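Side-chain contact in Abbfa_003403 (Acinetobacter baumannii, PDB 4ZXH), which is a four-domain nonribosomal peptide synthetase, with condensation, adenylation, carrier and thioesterase domains, that probably activates an amino acid, condenses it and releases the peptide product: residues Asn885-Ile890 against Ala912-Gln917. Residues are numbered along the deposited sequence; the frame is centred on the assembly and turned at random.
Sequences NVLKQI and AYVTGQ
A chi1 of -79° sets CG of Leu887 anti to its own carbonyl carbon, beside the backbone N, and with chi2 at 165° the branched end of the side chain straddles two residues of the strand facing the helix. CD1 of Leu887 meets CB of Ala912 at 3.9 Å. CD2 of Leu887 lies more loosely, 4.4 Å from CG1 of Val914; the chi1 of Val914, -66°, sets CG1 on the side facing the helix. The two strand residues lie two apart on the same face, while the intervening Tyr913 points its CB away from the helix, its ring meeting Phe960 edge-to-face and its OH hydrogen-bonded to the carbonyl oxygen of Pro961. This is a helix-on-sheet contact in the small C-terminal subdomain of the adenylation domain, the part that in ANL enzymes swings between catalytic states. Helix 880-888 lies against one face of a three-stranded sheet, in which strand 907-916 is the middle strand, antiparallel to 893-903 and parallel to 940-943. Across the contact the CA atoms of Leu887 and Val914 are 8.2 Å apart, and no hydrogen bond joins the two segments. Ala896 of strand 893-903 and Leu928 of helix 921-931 also touch the buried leucine.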
# COMPACT_ATOMS: atom_id res chain seq x y z
N ASN A 885 1.25 -7.23 9.38
CA ASN A 885 0.20 -6.73 10.27
C ASN A 885 -1.17 -6.70 9.61
O ASN A 885 -2.17 -7.07 10.25
CB ASN A 885 0.56 -5.35 10.80
CG ASN A 885 1.57 -5.40 11.95
OD1 ASN A 885 1.61 -6.37 12.73
ND2 ASN A 885 2.41 -4.38 12.05
N VAL A 886 -1.23 -6.28 8.34
CA VAL A 886 -2.52 -6.23 7.66
C VAL A 886 -3.08 -7.66 7.47
O VAL A 886 -4.27 -7.90 7.70
CB VAL A 886 -2.45 -5.50 6.30
CG1 VAL A 886 -3.74 -5.67 5.55
CG2 VAL A 886 -2.18 -4.02 6.49
N LEU A 887 -2.22 -8.59 7.08
CA LEU A 887 -2.63 -9.98 6.94
C LEU A 887 -3.16 -10.57 8.26
O LEU A 887 -4.19 -11.22 8.28
CB LEU A 887 -1.47 -10.81 6.42
CG LEU A 887 -1.19 -10.73 4.93
CD1 LEU A 887 0.19 -11.30 4.60
CD2 LEU A 887 -2.24 -11.46 4.15
N LYS A 888 -2.46 -10.33 9.36
CA LYS A 888 -2.87 -10.89 10.64
C LYS A 888 -4.24 -10.38 11.11
O LYS A 888 -4.87 -10.96 11.99
CB LYS A 888 -1.84 -10.59 11.72
CG LYS A 888 -0.51 -11.30 11.55
CD LYS A 888 0.43 -10.93 12.71
CE LYS A 888 1.67 -11.82 12.80
NZ LYS A 888 2.88 -11.27 12.13
N GLN A 889 -4.71 -9.30 10.51
CA GLN A 889 -5.96 -8.69 10.95
C GLN A 889 -7.18 -9.30 10.25
O GLN A 889 -8.33 -9.02 10.63
CB GLN A 889 -5.92 -7.17 10.74
CG GLN A 889 -5.24 -6.41 11.87
CD GLN A 889 -5.05 -4.93 11.58
OE1 GLN A 889 -5.15 -4.48 10.43
NE2 GLN A 889 -4.77 -4.16 12.63
N ILE A 890 -6.92 -10.11 9.23
CA ILE A 890 -7.96 -10.98 8.68
C ILE A 890 -8.43 -12.01 9.73
O ILE A 890 -7.61 -12.62 10.47
CB ILE A 890 -7.48 -11.76 7.45
CG1 ILE A 890 -6.60 -10.91 6.53
CG2 ILE A 890 -8.67 -12.35 6.71
CD1 ILE A 890 -7.28 -9.77 6.01
N ALA A 912 3.75 -14.00 0.32
CA ALA A 912 3.13 -14.06 1.64
C ALA A 912 2.83 -15.48 2.04
O ALA A 912 2.08 -16.18 1.36
CB ALA A 912 1.85 -13.23 1.66
N TYR A 913 3.43 -15.92 3.15
CA TYR A 913 3.09 -17.22 3.75
C TYR A 913 2.07 -17.02 4.88
O TYR A 913 2.22 -16.09 5.70
CB TYR A 913 4.35 -17.92 4.28
CG TYR A 913 5.47 -18.06 3.27
CD1 TYR A 913 5.63 -19.24 2.52
CD2 TYR A 913 6.36 -17.03 3.06
CE1 TYR A 913 6.65 -19.37 1.59
CE2 TYR A 913 7.39 -17.14 2.13
CZ TYR A 913 7.53 -18.32 1.40
OH TYR A 913 8.55 -18.42 0.47
N VAL A 914 1.03 -17.85 4.93
CA VAL A 914 0.01 -17.69 5.97
C VAL A 914 -0.41 -19.02 6.60
O VAL A 914 -0.38 -20.06 5.94
CB VAL A 914 -1.24 -16.97 5.43
CG1 VAL A 914 -0.90 -15.52 5.05
CG2 VAL A 914 -1.79 -17.72 4.24
N THR A 915 -0.79 -18.98 7.89
CA THR A 915 -1.39 -20.15 8.57
C THR A 915 -2.72 -19.75 9.17
O THR A 915 -2.91 -18.59 9.52
CB THR A 915 -0.55 -20.70 9.75
OG1 THR A 915 -0.19 -19.62 10.63
CG2 THR A 915 0.69 -21.35 9.28
N GLY A 916 -3.61 -20.71 9.32
CA GLY A 916 -4.91 -20.46 9.91
C GLY A 916 -5.83 -21.64 9.82
O GLY A 916 -5.54 -22.60 9.10
N GLN A 917 -6.96 -21.58 10.53
CA GLN A 917 -7.91 -22.68 10.57
C GLN A 917 -8.78 -22.72 9.31
O GLN A 917 -9.14 -23.81 8.84
CB GLN A 917 -8.77 -22.58 11.83